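PDB 4OM9: serine protease pet from Escherichia coli, which probably acts as a secreted serine protease toxin of enteroaggregative strains, with the cytoskeletal protein alpha-fodrin as a likely host target. Local coordinates for residues A[588-597]-A[611-619]; A[732-743]-A[752-763]. All coordinates share one frame; numbering follows the deposited sequence.

The two contacts lie in series along the beta-helical stalk of the passenger domain, interaction 1 being complete well before interaction 2 begins, so they neither nest nor cross. Going from the N terminus, residues 588-597 meet 611-619 after a loop of 13 residues, most of them in strand 599-608. Farther on, residues 732-743 meet 752-763 after only eight intervening residues. Each contact joins successive passes of the beta-helix through parallel strands, 592-595 with 611-614 and 733-735 with 753-755. The centres of interactions 1 and 2 are about 25 Å apart and their nearest atoms about 13 Å apart; interaction 2 lies farther from the centre of the chain, nearer the C-terminal end of the stalk.

Interaction 1. Residues A[588-597]-A[611-619]; sequences IEDSSLSIAR and VINIGDKTA
Ile588 reaches across with the end of its side chain, CD1 lying 3.9 Å from CG1 of Ile612; Ala607 of strand 599-608 touches both, so bulky hydrocarbon suits this buried place. After Asp590, the backbone takes over: Ser591 O accepts the N-H of Val611. Strand 592-595 then runs beside strand 611-614 with axes 4.6 Å apart and only 3° from parallel. Ser592 and Val611 share one face, their CB atoms 3.8 Å apart. Leu593 straddles Ile612, its N bonding to Val611 O and its O accepting from Asn613 N, while its side chain packs inward on Leu514. On the partly exposed face Ser594 sits beside the carboxylate of Asp616; its OG is 3.3 Å from OD2, a weak and unsettled bond. Ile595 N bonds to Asn613 O, and Ile595 O receives Asp616 N at 2.8 Å, with Gly615 N adding a weak second bond. Gly615 has the positive phi that glycine tolerates well, which lets the chain turn here. Asp616, its CG anti to the backbone N (chi1 -171°), directs OD2 at Ser594, and OD1 takes Thr618 N at 3.0 Å from 54° above the carboxylate plane, an Asx turn. Small Ala596 fits against this turn, CB 3.5 Å from Thr618 O. Arg597 rests its CG on Ala619, a water joins its N to Asp616 O, NH1 hydrogen-bonds to Ser645 OG, and the guanidinium makes a cation-pi contact with Trp576. In-register parallel strands of successive turns, aliphatic side chains turned inward and mostly polar ones outward, typify the right-handed parallel beta-helix of autotransporter passengers.

Interaction 2. Residues A[732-743]-A[752-763]; sequences YELTEDGANFTA and DIKSEKAAKLSF
Tyr732 lays one face of its ring over Asp752, the two side chains running alongside each other in the same direction across neighbouring passes of the parallel beta-helix. Asp752 CB stands 3.6 Å from the ring centroid and 19° off its normal, a CH-pi contact; OD2 of Asp752 also sits over this face, but too close for its position to be relied on. The backbone pairs here as parallel strands, Glu733 N to Asp752 O at 2.8 Å, Lys754 N to Glu733 O, and Thr735 N to Lys754 O. Lys754 suits an outer face: extended beyond CG, it crosses Leu734 at an angle, and its CE packs against Leu734 CD2 at 3.6 Å, hydrocarbon against hydrocarbon.

In the interior of the coil, aromatic and branched side chains pack together. Phe741, its CG anti to the backbone N (chi1 179°), slides past Ile753 in the opposite direction, and Ile753 CD1 lies over the ring, 4.2 Å from its centroid and 22° off the normal. Leu709 and Leu711 of strand 708-712 also touch Phe741. Phe763, stacked on Tyr790, offers its ring edge to Ala743, Ala743 CB lying in the ring plane 3.8 Å from Phe763 CD1. Thr735 packs by its methyl: CG2 meets Ala759 CB at 3.7 Å, a close fit between two small groups. At the bend, Ser755 OG accepts Lys757 N as an ST turn and gives a weak bond to Thr735 O, thus serving both segments. Beyond Leu761, where the peptide bond before Ser762 is modelled cis, a side chain replaces a backbone acceptor: Ser762 OG receives the N-H of Ala743, with OG and N 2.6 Å apart.

Interaction 1. Residues A[588-597]-A[611-619]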
loop_
_atom_site.group_PDB
_atom_site.type_symbol
_atom_site.label_atom_id
_atom_site.label_comp_id
_atom_site.label_asym_id
_atom_site.label_seq_id
_atom_site.Cartn_x
_atom_site.Cartn_y
_atom_site.Cartn_z
ATOM N N ILE A 588 10.365 -3.121 18.959
ATOM C CA ILE A 588 9.148 -3.005 19.778
ATOM C C ILE A 588 9.431 -3.367 21.218
ATOM O O ILE A 588 10.040 -4.395 21.483
ATOM C CB ILE A 588 8.006 -3.956 19.354
ATOM C CG1 ILE A 588 8.446 -4.915 18.252
ATOM C CG2 ILE A 588 6.684 -3.226 19.101
ATOM C CD1 ILE A 588 7.290 -5.762 17.750
ATOM N N GLU A 589 8.931 -2.561 22.143
ATOM C CA GLU A 589 9.007 -2.904 23.548
ATOM C C GLU A 589 7.619 -2.829 24.179
ATOM O O GLU A 589 6.899 -1.856 23.993
ATOM C CB GLU A 589 10.009 -1.994 24.265
ATOM C CG GLU A 589 11.374 -2.043 23.600
ATOM C CD GLU A 589 12.490 -1.406 24.397
ATOM O OE1 GLU A 589 12.229 -0.607 25.330
ATOM O OE2 GLU A 589 13.649 -1.720 24.066
ATOM N N ASP A 590 7.235 -3.902 24.865
ATOM C CA ASP A 590 5.998 -3.945 25.641
ATOM C C ASP A 590 4.718 -3.485 24.918
ATOM O O ASP A 590 3.860 -2.827 25.514
ATOM C CB ASP A 590 6.199 -3.122 26.906
ATOM C CG ASP A 590 7.479 -3.515 27.644
ATOM O OD1 ASP A 590 7.470 -4.544 28.368
ATOM O OD2 ASP A 590 8.501 -2.813 27.468
ATOM N N SER A 591 4.571 -3.854 23.652
ATOM C CA SER A 591 3.352 -3.493 22.940
ATOM C C SER A 591 3.065 -4.499 21.837
ATOM O O SER A 591 3.481 -5.653 21.918
ATOM C CB SER A 591 3.458 -2.068 22.371
ATOM O OG SER A 591 2.175 -1.551 22.040
ATOM N N SER A 592 2.350 -4.095 20.797
ATOM C CA SER A 592 2.125 -5.070 19.756
ATOM C C SER A 592 2.273 -4.492 18.360
ATOM O O SER A 592 1.982 -3.324 18.089
ATOM C CB SER A 592 0.755 -5.742 19.929
ATOM O OG SER A 592 -0.311 -4.837 19.750
ATOM N N LEU A 593 2.778 -5.339 17.483
ATOM C CA LEU A 593 2.911 -5.014 16.087
ATOM C C LEU A 593 1.958 -5.906 15.300
ATOM O O LEU A 593 2.002 -7.123 15.428
ATOM C CB LEU A 593 4.351 -5.208 15.635
ATOM C CG LEU A 593 4.626 -5.051 14.148
ATOM C CD1 LEU A 593 4.260 -3.661 13.680
ATOM C CD2 LEU A 593 6.073 -5.342 13.879
ATOM N N SER A 594 1.087 -5.283 14.513
ATOM C CA SER A 594 0.152 -5.994 13.657
ATOM C C SER A 594 0.401 -5.634 12.197
ATOM O O SER A 594 0.479 -4.451 11.827
ATOM C CB SER A 594 -1.305 -5.661 14.011
ATOM O OG SER A 594 -1.565 -5.871 15.381
ATOM N N ILE A 595 0.544 -6.662 11.376
ATOM C CA ILE A 595 0.561 -6.485 9.950
ATOM C C ILE A 595 -0.752 -7.063 9.461
ATOM O O ILE A 595 -1.037 -8.257 9.667
ATOM C CB ILE A 595 1.753 -7.178 9.284
ATOM C CG1 ILE A 595 3.056 -6.567 9.797
ATOM C CG2 ILE A 595 1.659 -7.042 7.767
ATOM C CD1 ILE A 595 4.284 -7.364 9.424
ATOM N N ALA A 596 -1.559 -6.199 8.848
ATOM C CA ALA A 596 -2.905 -6.543 8.438
ATOM C C ALA A 596 -2.989 -6.511 6.924
ATOM O O ALA A 596 -1.967 -6.442 6.250
ATOM C CB ALA A 596 -3.924 -5.595 9.063
ATOM N N ARG A 597 -4.205 -6.591 6.403
ATOM C CA ARG A 597 -4.417 -6.911 4.989
ATOM C C ARG A 597 -3.727 -5.912 4.059
ATOM O O ARG A 597 -3.723 -4.717 4.309
ATOM C CB ARG A 597 -5.916 -6.987 4.678
ATOM C CG ARG A 597 -6.691 -5.702 4.958
ATOM C CD ARG A 597 -8.045 -5.729 4.251
ATOM N NE ARG A 597 -7.916 -6.217 2.874
ATOM C CZ ARG A 597 -8.912 -6.759 2.174
ATOM N NH1 ARG A 597 -10.113 -6.872 2.721
ATOM N NH2 ARG A 597 -8.709 -7.183 0.932
ATOM N N VAL A 611 3.856 -8.424 21.333
ATOM C CA VAL A 611 3.054 -9.303 20.501
ATOM C C VAL A 611 3.157 -8.903 19.029
ATOM O O VAL A 611 3.037 -7.729 18.681
ATOM C CB VAL A 611 1.582 -9.296 20.964
ATOM C CG1 VAL A 611 0.686 -9.919 19.924
ATOM C CG2 VAL A 611 1.455 -10.059 22.281
ATOM N N ILE A 612 3.424 -9.890 18.177
ATOM C CA ILE A 612 3.494 -9.671 16.738
ATOM C C ILE A 612 2.455 -10.511 15.998
ATOM O O ILE A 612 2.544 -11.751 15.957
ATOM C CB ILE A 612 4.880 -10.014 16.185
ATOM C CG1 ILE A 612 5.968 -9.307 16.997
ATOM C CG2 ILE A 612 4.960 -9.681 14.691
ATOM C CD1 ILE A 612 7.371 -9.472 16.417
ATOM N N ASN A 613 1.456 -9.845 15.435
ATOM C CA ASN A 613 0.468 -10.555 14.634
ATOM C C ASN A 613 0.682 -10.261 13.157
ATOM O O ASN A 613 0.335 -9.188 12.659
ATOM C CB ASN A 613 -0.950 -10.188 15.069
ATOM C CG ASN A 613 -1.215 -10.516 16.536
ATOM O OD1 ASN A 613 -0.791 -11.563 17.041
ATOM N ND2 ASN A 613 -1.914 -9.617 17.229
ATOM N N ILE A 614 1.318 -11.206 12.477
ATOM C CA ILE A 614 1.482 -11.142 11.029
ATOM C C ILE A 614 0.293 -11.761 10.334
ATOM O O ILE A 614 -0.024 -12.936 10.565
ATOM C CB ILE A 614 2.740 -11.858 10.595
ATOM C CG1 ILE A 614 3.901 -11.411 11.491
ATOM C CG2 ILE A 614 3.003 -11.599 9.138
ATOM C CD1 ILE A 614 5.274 -11.571 10.874
ATOM N N GLY A 615 -0.364 -10.979 9.485
ATOM C CA GLY A 615 -1.604 -11.395 8.855
ATOM C C GLY A 615 -2.770 -11.290 9.821
ATOM O O GLY A 615 -3.623 -12.170 9.871
ATOM N N ASP A 616 -2.781 -10.224 10.608
ATOM C CA ASP A 616 -3.870 -9.918 11.535
ATOM C C ASP A 616 -5.159 -9.621 10.776
ATOM O O ASP A 616 -5.132 -8.965 9.731
ATOM C CB ASP A 616 -3.495 -8.711 12.424
ATOM C CG ASP A 616 -4.490 -8.481 13.556
ATOM O OD1 ASP A 616 -5.627 -8.980 13.480
ATOM O OD2 ASP A 616 -4.137 -7.813 14.543
ATOM N N LYS A 617 -6.280 -10.055 11.345
ATOM C CA LYS A 617 -7.571 -9.995 10.669
ATOM C C LYS A 617 -8.248 -8.651 10.818
ATOM O O LYS A 617 -9.201 -8.346 10.100
ATOM C CB LYS A 617 -8.502 -11.071 11.214
ATOM C CG LYS A 617 -9.261 -10.632 12.453
ATOM C CD LYS A 617 -9.367 -11.743 13.489
ATOM C CE LYS A 617 -9.844 -13.050 12.876
ATOM N NZ LYS A 617 -9.602 -14.188 13.811
ATOM N N THR A 618 -7.769 -7.853 11.766
ATOM C CA THR A 618 -8.411 -6.586 12.053
ATOM C C THR A 618 -7.811 -5.479 11.204
ATOM O O THR A 618 -6.607 -5.219 11.241
ATOM C CB THR A 618 -8.296 -6.226 13.530
ATOM O OG1 THR A 618 -8.717 -7.344 14.319
ATOM C CG2 THR A 618 -9.168 -5.019 13.855
ATOM N N ALA A 619 -8.662 -4.843 10.415
ATOM C CA ALA A 619 -8.229 -3.726 9.591
ATOM C C ALA A 619 -9.017 -2.480 9.968
ATOM O O ALA A 619 -10.110 -2.569 10.533
ATOM C CB ALA A 619 -8.381 -4.054 8.115
HETATM O O HOH W 1 -6.529 -7.293 7.967
#

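Interaction 2. Residues A[732-743]-A[752-763]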
loop_
_atom_site.group_PDB
_atom_site.type_symbol
_atom_site.label_atom_id
_atom_site.label_comp_id
_atom_site.label_asym_id
_atom_site.label_seq_id
_atom_site.Cartn_x
_atom_site.Cartn_y
_atom_site.Cartn_z
ATOM N N TYR A 732 9.992 -28.212 20.530
ATOM C CA TYR A 732 9.522 -29.042 19.426
ATOM C C TYR A 732 8.584 -28.253 18.512
ATOM O O TYR A 732 8.244 -27.097 18.789
ATOM C CB TYR A 732 8.794 -30.321 19.914
ATOM C CG TYR A 732 9.348 -31.042 21.143
ATOM C CD1 TYR A 732 10.669 -30.884 21.559
ATOM C CD2 TYR A 732 8.532 -31.903 21.876
ATOM C CE1 TYR A 732 11.151 -31.542 22.679
ATOM C CE2 TYR A 732 9.008 -32.567 22.991
ATOM C CZ TYR A 732 10.317 -32.382 23.390
ATOM O OH TYR A 732 10.792 -33.045 24.498
ATOM N N GLU A 733 8.183 -28.877 17.409
ATOM C CA GLU A 733 7.129 -28.329 16.567
ATOM C C GLU A 733 5.916 -29.240 16.599
ATOM O O GLU A 733 6.042 -30.462 16.732
ATOM C CB GLU A 733 7.607 -28.121 15.129
ATOM C CG GLU A 733 8.730 -29.012 14.691
ATOM C CD GLU A 733 10.054 -28.279 14.594
ATOM O OE1 GLU A 733 10.058 -27.061 14.270
ATOM O OE2 GLU A 733 11.098 -28.938 14.844
ATOM N N LEU A 734 4.741 -28.634 16.484
ATOM C CA LEU A 734 3.472 -29.340 16.594
ATOM C C LEU A 734 2.567 -28.959 15.423
ATOM O O LEU A 734 2.412 -27.780 15.104
ATOM C CB LEU A 734 2.810 -29.029 17.948
ATOM C CG LEU A 734 1.293 -29.041 18.170
ATOM C CD1 LEU A 734 0.686 -30.367 17.796
ATOM C CD2 LEU A 734 0.937 -28.690 19.616
ATOM N N THR A 735 1.984 -29.963 14.774
ATOM C CA THR A 735 1.148 -29.724 13.601
ATOM C C THR A 735 -0.340 -29.883 13.950
ATOM O O THR A 735 -0.720 -30.800 14.676
ATOM C CB THR A 735 1.547 -30.658 12.451
ATOM O OG1 THR A 735 2.973 -30.628 12.290
ATOM C CG2 THR A 735 0.894 -30.218 11.159
ATOM N N GLU A 736 -1.169 -28.982 13.420
ATOM C CA GLU A 736 -2.506 -28.726 13.965
ATOM C C GLU A 736 -3.689 -28.972 13.025
ATOM O O GLU A 736 -4.839 -28.878 13.448
ATOM C CB GLU A 736 -2.576 -27.275 14.452
ATOM C CG GLU A 736 -1.561 -26.925 15.513
ATOM C CD GLU A 736 -2.004 -27.328 16.908
ATOM O OE1 GLU A 736 -1.861 -26.497 17.831
ATOM O OE2 GLU A 736 -2.485 -28.474 17.092
ATOM N N ASP A 737 -3.405 -29.267 11.762
ATOM C CA ASP A 737 -4.430 -29.514 10.742
ATOM C C ASP A 737 -3.868 -30.457 9.678
ATOM O O ASP A 737 -2.740 -30.919 9.796
ATOM C CB ASP A 737 -4.883 -28.198 10.083
ATOM C CG ASP A 737 -5.944 -27.457 10.891
ATOM O OD1 ASP A 737 -6.734 -28.106 11.603
ATOM O OD2 ASP A 737 -6.002 -26.215 10.798
ATOM N N GLY A 738 -4.636 -30.719 8.623
ATOM C CA GLY A 738 -4.078 -31.363 7.444
ATOM C C GLY A 738 -3.063 -30.448 6.773
ATOM O O GLY A 738 -3.288 -29.962 5.670
ATOM N N ALA A 739 -1.936 -30.225 7.446
ATOM C CA ALA A 739 -0.993 -29.168 7.092
ATOM C C ALA A 739 0.239 -29.661 6.341
ATOM O O ALA A 739 0.317 -30.824 5.950
ATOM C CB ALA A 739 -0.566 -28.439 8.343
ATOM N N ASN A 740 1.192 -28.756 6.127
ATOM C CA ASN A 740 2.473 -29.092 5.502
ATOM C C ASN A 740 3.678 -28.592 6.292
ATOM O O ASN A 740 3.783 -27.406 6.660
ATOM C CB ASN A 740 2.554 -28.543 4.079
ATOM C CG ASN A 740 1.663 -29.289 3.115
ATOM O OD1 ASN A 740 1.672 -30.525 3.069
ATOM N ND2 ASN A 740 0.876 -28.547 2.346
ATOM N N PHE A 741 4.586 -29.519 6.553
ATOM C CA PHE A 741 5.835 -29.218 7.214
ATOM C C PHE A 741 6.963 -29.786 6.361
ATOM O O PHE A 741 7.215 -30.991 6.363
ATOM C CB PHE A 741 5.845 -29.787 8.632
ATOM C CG PHE A 741 7.120 -29.535 9.384
ATOM C CD1 PHE A 741 8.185 -30.420 9.287
ATOM C CD2 PHE A 741 7.249 -28.427 10.204
ATOM C CE1 PHE A 741 9.352 -30.200 9.978
ATOM C CE2 PHE A 741 8.420 -28.196 10.903
ATOM C CZ PHE A 741 9.472 -29.085 10.790
ATOM N N THR A 742 7.627 -28.899 5.631
ATOM C CA THR A 742 8.639 -29.271 4.662
ATOM C C THR A 742 10.041 -28.789 5.041
ATOM O O THR A 742 10.254 -27.613 5.328
ATOM C CB THR A 742 8.278 -28.727 3.254
ATOM O OG1 THR A 742 7.010 -29.252 2.850
ATOM C CG2 THR A 742 9.330 -29.110 2.218
ATOM N N ALA A 743 10.995 -29.711 5.044
ATOM C CA ALA A 743 12.396 -29.366 5.218
ATOM C C ALA A 743 13.177 -29.904 4.032
ATOM O O ALA A 743 12.975 -31.049 3.623
ATOM C CB ALA A 743 12.935 -29.923 6.520
ATOM N N ASP A 752 11.797 -32.188 18.367
ATOM C CA ASP A 752 10.791 -33.213 18.087
ATOM C C ASP A 752 9.630 -32.646 17.285
ATOM O O ASP A 752 9.401 -31.442 17.277
ATOM C CB ASP A 752 10.273 -33.832 19.388
ATOM C CG ASP A 752 11.383 -34.422 20.240
ATOM O OD1 ASP A 752 12.374 -34.921 19.675
ATOM O OD2 ASP A 752 11.268 -34.382 21.481
ATOM N N ILE A 753 8.912 -33.509 16.584
ATOM C CA ILE A 753 7.709 -33.063 15.903
ATOM C C ILE A 753 6.553 -34.004 16.205
ATOM O O ILE A 753 6.636 -35.215 16.000
ATOM C CB ILE A 753 7.913 -32.937 14.377
ATOM C CG1 ILE A 753 6.565 -32.915 13.659
ATOM C CG2 ILE A 753 8.752 -34.063 13.850
ATOM C CD1 ILE A 753 6.679 -32.632 12.179
ATOM N N LYS A 754 5.477 -33.426 16.722
ATOM C CA LYS A 754 4.313 -34.185 17.114
ATOM C C LYS A 754 3.097 -33.653 16.380
ATOM O O LYS A 754 3.079 -32.499 15.956
ATOM C CB LYS A 754 4.108 -34.117 18.624
ATOM C CG LYS A 754 3.628 -32.785 19.110
ATOM C CD LYS A 754 3.228 -32.827 20.566
ATOM C CE LYS A 754 2.754 -31.449 21.014
ATOM N NZ LYS A 754 2.097 -31.511 22.348
ATOM N N SER A 755 2.087 -34.502 16.229
ATOM C CA SER A 755 0.863 -34.153 15.523
ATOM C C SER A 755 -0.180 -35.239 15.670
ATOM O O SER A 755 0.165 -36.418 15.709
ATOM C CB SER A 755 1.140 -33.930 14.039
ATOM O OG SER A 755 -0.071 -33.849 13.301
ATOM N N GLU A 756 -1.452 -34.861 15.741
ATOM C CA GLU A 756 -2.510 -35.858 15.680
ATOM C C GLU A 756 -3.545 -35.547 14.606
ATOM O O GLU A 756 -4.668 -36.052 14.648
ATOM C CB GLU A 756 -3.189 -36.022 17.037
ATOM C CG GLU A 756 -3.521 -34.750 17.767
ATOM C CD GLU A 756 -3.969 -35.033 19.186
ATOM O OE1 GLU A 756 -4.450 -34.102 19.864
ATOM O OE2 GLU A 756 -3.838 -36.200 19.623
ATOM N N LYS A 757 -3.153 -34.735 13.632
ATOM C CA LYS A 757 -3.959 -34.544 12.437
ATOM C C LYS A 757 -3.365 -35.331 11.271
ATOM O O LYS A 757 -2.291 -35.925 11.392
ATOM C CB LYS A 757 -4.048 -33.060 12.079
ATOM C CG LYS A 757 -4.619 -32.180 13.181
ATOM C CD LYS A 757 -6.078 -32.507 13.460
ATOM C CE LYS A 757 -6.777 -31.357 14.182
ATOM N NZ LYS A 757 -8.202 -31.695 14.489
ATOM N N ALA A 758 -4.063 -35.331 10.141
ATOM C CA ALA A 758 -3.528 -35.935 8.929
ATOM C C ALA A 758 -2.559 -34.964 8.258
ATOM O O ALA A 758 -2.945 -34.200 7.376
ATOM C CB ALA A 758 -4.652 -36.321 7.978
ATOM N N ALA A 759 -1.300 -34.980 8.687
ATOM C CA ALA A 759 -0.323 -34.032 8.150
ATOM C C ALA A 759 0.578 -34.709 7.131
ATOM O O ALA A 759 0.485 -35.914 6.920
ATOM C CB ALA A 759 0.502 -33.416 9.269
ATOM N N LYS A 760 1.448 -33.934 6.492
ATOM C CA LYS A 760 2.259 -34.470 5.404
ATOM C C LYS A 760 3.719 -34.055 5.487
ATOM O O LYS A 760 4.097 -33.271 6.348
ATOM C CB LYS A 760 1.686 -34.026 4.057
ATOM C CG LYS A 760 0.232 -34.416 3.819
ATOM C CD LYS A 760 -0.399 -33.500 2.780
ATOM C CE LYS A 760 0.181 -33.722 1.382
ATOM N NZ LYS A 760 -0.268 -35.025 0.810
ATOM N N LEU A 761 4.534 -34.644 4.608
ATOM C CA LEU A 761 5.835 -34.089 4.229
ATOM C C LEU A 761 6.891 -34.171 5.356
ATOM O O LEU A 761 6.518 -34.298 6.528
ATOM C CB LEU A 761 5.603 -32.651 3.735
ATOM C CG LEU A 761 4.987 -32.654 2.326
ATOM C CD1 LEU A 761 4.645 -31.260 1.844
ATOM C CD2 LEU A 761 5.911 -33.362 1.332
ATOM N N SER A 762 8.197 -34.135 5.039
ATOM C CA SER A 762 8.776 -33.871 3.709
ATOM C C SER A 762 10.202 -34.357 3.512
ATOM O O SER A 762 10.529 -34.913 2.468
ATOM C CB SER A 762 8.846 -32.392 3.453
ATOM O OG SER A 762 9.954 -31.880 4.176
ATOM N N PHE A 763 11.033 -34.068 4.519
ATOM C CA PHE A 763 12.511 -34.056 4.469
ATOM C C PHE A 763 13.189 -34.372 3.135
ATOM O O PHE A 763 13.049 -35.464 2.595
ATOM C CB PHE A 763 13.083 -35.017 5.511
ATOM C CG PHE A 763 12.514 -34.844 6.887
ATOM C CD1 PHE A 763 12.383 -33.594 7.451
ATOM C CD2 PHE A 763 12.112 -35.949 7.617
ATOM C CE1 PHE A 763 11.850 -33.447 8.724
ATOM C CE2 PHE A 763 11.587 -35.815 8.882
ATOM C CZ PHE A 763 11.455 -34.562 9.440
#